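Local coordinates for protein vacuolar aminopeptidase 1 (Saccharomyces cerevisiae, PDB 5JGF) that removes amino acids, preferably neutral or hydrophobic ones, from the N-terminus of peptides and proteins in the vacuole as a zinc-dependent, dodecameric M18-family aminopeptidase, at residues Val97-Val102 against Leu238-Val243; Gly135-Tyr140 against Ser150-Ser155; Asp203-Ser208 against Val228-Leu233. All blocks are in the same frame, centred on the assembly; numbering follows the deposited sequence.

How the interactions relate
All three contacts lie on or beside the antiparallel sheet that contains strands 149-154, 132-140, 233-242 and 96-99 in that order. Interaction 1 pairs strand 96-99 with strand 233-242; interaction 2, its centre about 12 Å from that of interaction 1, pairs strand 132-140 with 149-154, an outermost strand of the sheet within this chain. A backbone hydrogen bond from Asp239 N to Gly135 O links the two. Along the chain, interaction 2 comes before interaction 3, and both fall between the two segments of interaction 1. Interaction 3 joins the loops flanking helix 216-226. Its centre is about 15 Å from that of interaction 2, which it touches through Tyr140 and Leu138. Interactions 1 and 2 also reach the second subunit, so this sheet takes part in the dodecamer.

Interaction 1 (Val97-Val102 against Leu238-Val243)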
loop_
_atom_site.group_PDB
_atom_site.type_symbol
_atom_site.label_atom_id
_atom_site.label_comp_id
_atom_site.label_asym_id
_atom_site.label_seq_id
_atom_site.Cartn_x
_atom_site.Cartn_y
_atom_site.Cartn_z
ATOM N N VAL D 97 31.107 24.126 -1.436
ATOM C CA VAL D 97 30.090 24.688 -0.553
ATOM C C VAL D 97 30.377 26.184 -0.491
ATOM O O VAL D 97 31.510 26.593 -0.247
ATOM C CB VAL D 97 30.172 24.060 0.861
ATOM C CG1 VAL D 97 29.223 24.769 1.807
ATOM C CG2 VAL D 97 29.825 22.581 0.785
ATOM N N LYS D 98 29.349 26.992 -0.725
ATOM C CA LYS D 98 29.496 28.447 -0.741
ATOM C C LYS D 98 28.885 29.128 0.472
ATOM O O LYS D 98 27.777 28.789 0.879
ATOM C CB LYS D 98 28.813 29.019 -1.989
ATOM C CG LYS D 98 29.402 28.590 -3.320
ATOM C CD LYS D 98 30.707 29.317 -3.573
ATOM C CE LYS D 98 31.192 29.130 -5.001
ATOM N NZ LYS D 98 32.409 29.960 -5.238
ATOM N N LEU D 99 29.594 30.091 1.054
ATOM C CA LEU D 99 29.009 30.821 2.170
ATOM C C LEU D 99 27.856 31.608 1.559
ATOM O O LEU D 99 27.960 32.087 0.430
ATOM C CB LEU D 99 30.011 31.798 2.791
ATOM C CG LEU D 99 30.732 31.321 4.048
ATOM C CD1 LEU D 99 31.679 30.185 3.692
ATOM C CD2 LEU D 99 31.495 32.480 4.669
ATOM N N LYS D 100 26.755 31.732 2.288
ATOM C CA LYS D 100 25.612 32.480 1.784
ATOM C C LYS D 100 25.909 33.980 1.849
ATOM O O LYS D 100 26.834 34.399 2.542
ATOM C CB LYS D 100 24.367 32.146 2.611
ATOM C CG LYS D 100 23.731 30.812 2.222
ATOM C CD LYS D 100 22.676 30.373 3.221
ATOM C CE LYS D 100 21.940 29.128 2.731
ATOM N NZ LYS D 100 21.513 28.285 3.889
ATOM N N PRO D 101 25.148 34.801 1.101
ATOM C CA PRO D 101 25.332 36.258 1.083
ATOM C C PRO D 101 25.415 36.776 2.516
ATOM O O PRO D 101 26.178 37.694 2.825
ATOM C CB PRO D 101 24.094 36.743 0.341
ATOM C CG PRO D 101 23.914 35.670 -0.684
ATOM C CD PRO D 101 24.114 34.397 0.129
ATOM N N VAL D 102 24.611 36.180 3.387
ATOM C CA VAL D 102 24.623 36.505 4.808
ATOM C C VAL D 102 24.865 35.145 5.457
ATOM O O VAL D 102 23.964 34.310 5.504
ATOM C CB VAL D 102 23.269 37.074 5.301
ATOM C CG1 VAL D 102 23.318 37.297 6.810
ATOM C CG2 VAL D 102 22.954 38.384 4.588
ATOM N N LEU D 238 33.336 33.190 -0.859
ATOM C CA LEU D 238 34.155 32.164 -0.221
ATOM C C LEU D 238 33.555 30.764 -0.292
ATOM O O LEU D 238 32.335 30.601 -0.274
ATOM C CB LEU D 238 34.391 32.529 1.250
ATOM C CG LEU D 238 34.942 33.934 1.532
ATOM C CD1 LEU D 238 35.138 34.120 3.037
ATOM C CD2 LEU D 238 36.259 34.127 0.792
ATOM N N ASP D 239 34.438 29.768 -0.372
ATOM C CA ASP D 239 34.065 28.354 -0.426
ATOM C C ASP D 239 34.511 27.689 0.865
ATOM O O ASP D 239 35.351 28.217 1.597
ATOM C CB ASP D 239 34.843 27.577 -1.499
ATOM C CG ASP D 239 34.562 28.018 -2.909
ATOM O OD1 ASP D 239 35.176 27.404 -3.805
ATOM O OD2 ASP D 239 33.757 28.938 -3.136
ATOM N N LEU D 240 33.949 26.511 1.110
ATOM C CA LEU D 240 34.358 25.661 2.216
ATOM C C LEU D 240 34.821 24.452 1.415
ATOM O O LEU D 240 34.126 24.015 0.494
ATOM C CB LEU D 240 33.192 25.277 3.124
ATOM C CG LEU D 240 32.712 26.343 4.105
ATOM C CD1 LEU D 240 31.772 25.677 5.106
ATOM C CD2 LEU D 240 33.903 26.970 4.841
ATOM N N PHE D 241 35.995 23.923 1.740
ATOM C CA PHE D 241 36.541 22.794 0.998
ATOM C C PHE D 241 37.369 21.886 1.895
ATOM O O PHE D 241 37.800 22.292 2.971
ATOM C CB PHE D 241 37.422 23.335 -0.128
ATOM C CG PHE D 241 38.375 24.402 0.329
ATOM C CD1 PHE D 241 39.539 24.067 1.018
ATOM C CD2 PHE D 241 38.076 25.746 0.131
ATOM C CE1 PHE D 241 40.393 25.061 1.508
ATOM C CE2 PHE D 241 38.921 26.748 0.616
ATOM C CZ PHE D 241 40.082 26.405 1.306
ATOM N N ASP D 242 37.595 20.657 1.434
ATOM C CA ASP D 242 38.379 19.676 2.182
ATOM C C ASP D 242 39.846 20.108 2.181
ATOM O O ASP D 242 40.422 20.346 1.118
ATOM C CB ASP D 242 38.259 18.295 1.521
ATOM C CG ASP D 242 38.751 17.169 2.414
ATOM O OD1 ASP D 242 39.584 17.423 3.309
ATOM O OD2 ASP D 242 38.313 16.020 2.211
ATOM N N VAL D 243 40.448 20.207 3.364
ATOM C CA VAL D 243 41.850 20.605 3.465
ATOM C C VAL D 243 42.808 19.422 3.520
ATOM O O VAL D 243 44.007 19.613 3.719
ATOM C CB VAL D 243 42.121 21.480 4.714
ATOM C CG1 VAL D 243 41.378 22.792 4.603
ATOM C CG2 VAL D 243 41.719 20.732 5.974
HETATM O O HOH W 1 30.572 33.858 0.016
#
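Lys98 and Asp239 lie alongside each other, both reaching out in one direction, on one face of an antiparallel strand pair. Lys98 folds over at its second torsion (chi2 -75°), and this bend carries CD toward the aspartate; from there the chain is extended to the ammonium group. NZ meets OD2 of Asp239 at 2.7 Å, on the syn lone pair, in a salt bridge. NZ has a second carboxylate in Asp237, so the lysine would offset the charge of two acids.

Val97 and Leu240 occupy the other face, and their CB atoms lie 4.0 Å apart. Leu99 runs roughly perpendicular to Leu240, with CD1 of Leu99 set 4.0 Å from CG of Leu240. The CD2 branch of Leu99 approaches CD1 of Leu238 at 4.3 Å.

Between the strands, Leu240 N donates to Val97 O (2.8 Å), and Leu99 N donates to Leu238 O (3.1 Å) in a straighter bond. Where the pairing runs out, a water accepts from Leu238 N and lies within bonding distance of Leu99 O.

Further along the chain, Val102 N is hydrogen-bonded to His361 of a neighbouring subunit. Strand 112-119 flanks strand 96-99, and strand 132-140 flanks strand 233-242. Ile114 and Ile134 both pack on Leu99 and Leu240, extending the apolar face over four neighbouring strands of the sheet.

Interaction 2 (Gly135-Tyr140 against Ser150-Ser155); sequences GGRLLY and SALVDS
Arg137 sets CG anti to its backbone N (chi1 -175°) and stays extended as far as NE, while Ser150 likewise turns OG anti to its own N (chi1 173°). The two groups meet diagonally across one face, between the Arg137-Leu152 pair and the next pair on that face, Leu139-Ser150: NE donates to OG at 2.9 Å, with the oxygen near the guanidinium plane. Leu152 flanks the aliphatic base of the arginine, its CD1 lying 3.9 Å from Arg137 CB.

On the opposite face, Leu138 and Val153 cross at about a right angle, CD1 of the leucine lying 3.7 Å from CG1 of the valine. Tyr140 brings CE1 to within 3.8 Å of Ala151 CB, and the carbonyl carbon of Ser150 lies at the edge of its ring.

The backbones pair closely. Gly136 and Val153 exchange two hydrogen bonds, as do Leu138 and Ala151, where Leu138 N reaches Ala151 O at 2.7 Å. At Gly135, CA lies 3.2 Å from Val153 O, a close approach of the two strands. Gly136 has phi 147°, a backbone shape suited to glycine.

The chemistry divides the hairpin by face. Leu138 and Val153 form an apolar patch against Ala226 of helix 216-226, whereas Arg137 and Leu152 pack on Tyr26 of helix 25-38. Arg137 also touches Val384 of a neighbouring subunit; the hydrogen bond to Ser150 would help hold this extended side chain, which lies at a subunit boundary.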
loop_
_atom_site.group_PDB
_atom_site.type_symbol
_atom_site.label_atom_id
_atom_site.label_comp_id
_atom_site.label_asym_id
_atom_site.label_seq_id
_atom_site.Cartn_x
_atom_site.Cartn_y
_atom_site.Cartn_z
ATOM N N GLY D 135 38.097 29.688 1.980
ATOM C CA GLY D 135 38.940 30.467 1.094
ATOM C C GLY D 135 38.161 31.031 -0.065
ATOM O O GLY D 135 37.010 30.662 -0.292
ATOM N N GLY D 136 38.791 31.932 -0.808
ATOM C CA GLY D 136 38.109 32.523 -1.937
ATOM C C GLY D 136 38.509 33.960 -2.181
ATOM O O GLY D 136 39.584 34.403 -1.767
ATOM N N ARG D 137 37.619 34.691 -2.841
ATOM C CA ARG D 137 37.864 36.080 -3.196
ATOM C C ARG D 137 37.222 37.099 -2.264
ATOM O O ARG D 137 36.051 36.981 -1.900
ATOM C CB ARG D 137 37.367 36.316 -4.623
ATOM C CG ARG D 137 37.651 37.698 -5.182
ATOM C CD ARG D 137 37.051 37.840 -6.571
ATOM N NE ARG D 137 37.618 38.974 -7.289
ATOM C CZ ARG D 137 37.274 39.329 -8.522
ATOM N NH1 ARG D 137 37.850 40.379 -9.092
ATOM N NH2 ARG D 137 36.355 38.642 -9.183
ATOM N N LEU D 138 38.007 38.097 -1.874
ATOM C CA LEU D 138 37.513 39.174 -1.025
ATOM C C LEU D 138 37.605 40.454 -1.835
ATOM O O LEU D 138 38.597 40.677 -2.528
ATOM C CB LEU D 138 38.378 39.351 0.226
ATOM C CG LEU D 138 38.472 38.251 1.280
ATOM C CD1 LEU D 138 39.280 38.786 2.460
ATOM C CD2 LEU D 138 37.081 37.829 1.741
ATOM N N LEU D 139 36.568 41.280 -1.770
ATOM C CA LEU D 139 36.591 42.562 -2.464
ATOM C C LEU D 139 36.711 43.593 -1.353
ATOM O O LEU D 139 35.965 43.546 -0.375
ATOM C CB LEU D 139 35.302 42.790 -3.260
ATOM C CG LEU D 139 35.054 41.886 -4.470
ATOM C CD1 LEU D 139 33.784 42.333 -5.185
ATOM C CD2 LEU D 139 36.245 41.952 -5.421
ATOM N N TYR D 140 37.664 44.509 -1.483
ATOM C CA TYR D 140 37.844 45.522 -0.456
ATOM C C TYR D 140 38.157 46.894 -1.034
ATOM O O TYR D 140 38.468 47.036 -2.216
ATOM C CB TYR D 140 38.959 45.108 0.512
ATOM C CG TYR D 140 40.342 45.067 -0.101
ATOM C CD1 TYR D 140 40.770 43.965 -0.841
ATOM C CD2 TYR D 140 41.223 46.137 0.056
ATOM C CE1 TYR D 140 42.045 43.929 -1.409
ATOM C CE2 TYR D 140 42.496 46.113 -0.509
ATOM C CZ TYR D 140 42.902 45.009 -1.237
ATOM O OH TYR D 140 44.163 44.984 -1.789
ATOM N N SER D 150 40.770 43.376 -5.193
ATOM C CA SER D 150 40.481 41.984 -4.895
ATOM C C SER D 150 41.663 41.298 -4.222
ATOM O O SER D 150 42.821 41.613 -4.490
ATOM C CB SER D 150 40.124 41.241 -6.184
ATOM O OG SER D 150 40.004 39.850 -5.953
ATOM N N ALA D 151 41.357 40.359 -3.337
ATOM C CA ALA D 151 42.380 39.608 -2.636
ATOM C C ALA D 151 41.872 38.188 -2.470
ATOM O O ALA D 151 40.671 37.966 -2.316
ATOM C CB ALA D 151 42.653 40.229 -1.273
ATOM N N LEU D 152 42.787 37.230 -2.521
ATOM C CA LEU D 152 42.429 35.829 -2.349
ATOM C C LEU D 152 42.925 35.378 -0.986
ATOM O O LEU D 152 44.039 35.721 -0.579
ATOM C CB LEU D 152 43.073 34.982 -3.446
ATOM C CG LEU D 152 42.191 34.544 -4.622
ATOM C CD1 LEU D 152 41.237 35.654 -5.053
ATOM C CD2 LEU D 152 43.092 34.117 -5.760
ATOM N N VAL D 153 42.093 34.624 -0.275
ATOM C CA VAL D 153 42.459 34.119 1.043
ATOM C C VAL D 153 42.281 32.604 1.091
ATOM O O VAL D 153 41.554 32.032 0.280
ATOM C CB VAL D 153 41.620 34.789 2.151
ATOM C CG1 VAL D 153 41.954 36.277 2.218
ATOM C CG2 VAL D 153 40.132 34.595 1.875
ATOM N N ASP D 154 42.949 31.964 2.043
ATOM C CA ASP D 154 42.901 30.513 2.175
ATOM C C ASP D 154 43.349 30.144 3.587
ATOM O O ASP D 154 44.469 30.459 3.986
ATOM C CB ASP D 154 43.842 29.902 1.134
ATOM C CG ASP D 154 43.924 28.395 1.221
ATOM O OD1 ASP D 154 44.798 27.818 0.535
ATOM O OD2 ASP D 154 43.123 27.786 1.957
ATOM N N SER D 155 42.481 29.475 4.341
ATOM C CA SER D 155 42.806 29.101 5.717
ATOM C C SER D 155 43.731 27.895 5.836
ATOM O O SER D 155 44.320 27.667 6.892
ATOM C CB SER D 155 41.523 28.823 6.512
ATOM O OG SER D 155 40.924 27.602 6.109
#

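Interaction 3 (Asp203-Ser208 against Val228-Leu233)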
loop_
_atom_site.group_PDB
_atom_site.type_symbol
_atom_site.label_atom_id
_atom_site.label_comp_id
_atom_site.label_asym_id
_atom_site.label_seq_id
_atom_site.Cartn_x
_atom_site.Cartn_y
_atom_site.Cartn_z
ATOM N N ASP D 203 34.060 50.608 16.631
ATOM C CA ASP D 203 33.337 51.515 15.746
ATOM C C ASP D 203 33.822 51.450 14.304
ATOM O O ASP D 203 33.040 51.650 13.374
ATOM C CB ASP D 203 33.434 52.957 16.253
ATOM C CG ASP D 203 32.566 53.207 17.472
ATOM O OD1 ASP D 203 31.848 52.277 17.899
ATOM O OD2 ASP D 203 32.599 54.338 18.001
ATOM N N ASP D 204 35.107 51.170 14.113
ATOM C CA ASP D 204 35.660 51.096 12.767
ATOM C C ASP D 204 35.140 49.867 12.021
ATOM O O ASP D 204 34.756 49.957 10.853
ATOM C CB ASP D 204 37.188 51.054 12.822
ATOM C CG ASP D 204 37.825 51.394 11.486
ATOM O OD1 ASP D 204 38.631 50.584 10.977
ATOM O OD2 ASP D 204 37.520 52.479 10.946
ATOM N N GLU D 205 35.132 48.721 12.696
ATOM C CA GLU D 205 34.662 47.481 12.086
ATOM C C GLU D 205 33.214 47.608 11.623
ATOM O O GLU D 205 32.831 47.045 10.596
ATOM C CB GLU D 205 34.795 46.320 13.077
ATOM C CG GLU D 205 36.227 46.050 13.522
ATOM C CD GLU D 205 36.312 45.049 14.657
ATOM O OE1 GLU D 205 35.454 45.105 15.562
ATOM O OE2 GLU D 205 37.243 44.216 14.657
ATOM N N LYS D 206 32.416 48.361 12.375
ATOM C CA LYS D 206 31.010 48.558 12.043
ATOM C C LYS D 206 30.831 49.379 10.774
ATOM O O LYS D 206 29.721 49.499 10.260
ATOM C CB LYS D 206 30.279 49.248 13.196
ATOM C CG LYS D 206 30.256 48.455 14.487
ATOM C CD LYS D 206 29.573 49.250 15.587
ATOM C CE LYS D 206 29.596 48.509 16.911
ATOM N NZ LYS D 206 28.974 49.319 17.998
ATOM N N LYS D 207 31.922 49.946 10.271
ATOM C CA LYS D 207 31.862 50.751 9.058
ATOM C C LYS D 207 31.829 49.882 7.806
ATOM O O LYS D 207 31.478 50.349 6.723
ATOM C CB LYS D 207 33.062 51.701 8.994
ATOM C CG LYS D 207 33.073 52.752 10.095
ATOM C CD LYS D 207 34.274 53.678 9.961
ATOM C CE LYS D 207 34.257 54.754 11.033
ATOM N NZ LYS D 207 35.463 55.632 10.930
ATOM N N SER D 208 32.192 48.615 7.957
ATOM C CA SER D 208 32.202 47.695 6.828
ATOM C C SER D 208 30.798 47.381 6.335
ATOM O O SER D 208 29.889 47.154 7.129
ATOM C CB SER D 208 32.893 46.382 7.211
ATOM O OG SER D 208 32.749 45.417 6.179
ATOM N N VAL D 228 44.116 43.323 5.392
ATOM C CA VAL D 228 43.347 44.559 5.292
ATOM C C VAL D 228 42.531 44.745 6.562
ATOM O O VAL D 228 42.500 43.864 7.422
ATOM C CB VAL D 228 42.385 44.536 4.082
ATOM C CG1 VAL D 228 43.171 44.332 2.796
ATOM C CG2 VAL D 228 41.348 43.433 4.259
ATOM N N GLU D 229 41.874 45.894 6.682
ATOM C CA GLU D 229 41.053 46.176 7.851
ATOM C C GLU D 229 39.624 45.707 7.591
ATOM O O GLU D 229 39.170 45.694 6.448
ATOM C CB GLU D 229 41.046 47.677 8.153
ATOM C CG GLU D 229 42.418 48.271 8.433
ATOM C CD GLU D 229 43.125 47.582 9.581
ATOM O OE1 GLU D 229 42.516 47.451 10.664
ATOM O OE2 GLU D 229 44.293 47.175 9.403
ATOM N N VAL D 230 38.920 45.322 8.652
ATOM C CA VAL D 230 37.540 44.865 8.520
ATOM C C VAL D 230 36.678 45.938 7.848
ATOM O O VAL D 230 35.849 45.630 6.992
ATOM C CB VAL D 230 36.931 44.506 9.901
ATOM C CG1 VAL D 230 35.433 44.244 9.767
ATOM C CG2 VAL D 230 37.621 43.268 10.467
ATOM N N SER D 231 36.884 47.195 8.229
ATOM C CA SER D 231 36.119 48.302 7.658
ATOM C C SER D 231 36.273 48.389 6.143
ATOM O O SER D 231 35.410 48.929 5.450
ATOM C CB SER D 231 36.562 49.629 8.280
ATOM O OG SER D 231 37.924 49.897 7.982
ATOM N N GLU D 232 37.372 47.846 5.631
ATOM C CA GLU D 232 37.644 47.890 4.201
ATOM C C GLU D 232 36.970 46.781 3.392
ATOM O O GLU D 232 36.922 46.851 2.165
ATOM C CB GLU D 232 39.158 47.872 3.974
ATOM C CG GLU D 232 39.877 48.972 4.749
ATOM C CD GLU D 232 41.381 48.958 4.554
ATOM O OE1 GLU D 232 42.006 47.901 4.780
ATOM O OE2 GLU D 232 41.940 50.012 4.183
ATOM N N LEU D 233 36.448 45.765 4.071
ATOM C CA LEU D 233 35.778 44.663 3.380
ATOM C C LEU D 233 34.416 45.100 2.844
ATOM O O LEU D 233 33.594 45.633 3.592
ATOM C CB LEU D 233 35.592 43.477 4.329
ATOM C CG LEU D 233 36.841 42.851 4.958
ATOM C CD1 LEU D 233 36.412 41.748 5.917
ATOM C CD2 LEU D 233 37.759 42.295 3.877
HETATM O O HOH W 2 38.307 47.892 11.012
#
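Ser208 and Ser231 bring their CA atoms to 4.0 Å where two short 3-10 turns, 205-207 and 230-232, pack together. Each turn is closed by two backbone bonds: Lys207 N to Asp204 O and Ser208 N to Glu205 O in the first, Glu232 N to Glu229 O and Leu233 N to Val230 O in the second.

Ser208 points its CB at the second turn and sets OG anti to its backbone N (chi1 172°), where OG donates to Leu233 O at 2.7 Å. The same OG is hydrogen-bonded to Leu210 N, so it ties the turn to what follows. Its CB also comes within 3.1 Å of Val230 O.

At the other end, a water donates to Asp204 OD1 (2.7 Å) and accepts from Ser231 N, bridging carboxylate and backbone. Alongside these polar contacts, Val230 crosses Glu205 obliquely, its CG1 lying 4.0 Å from Glu205 CB; the carboxylate of Glu205 goes on to a salt bridge with Arg220.

Arg220 belongs to helix 216-226, which the two turns bracket in the chain. Val230 also packs on Ala223 of that helix, and Leu233 lies against Leu219 as the chain enters strand 233-242, beside Leu138 of strand 132-140.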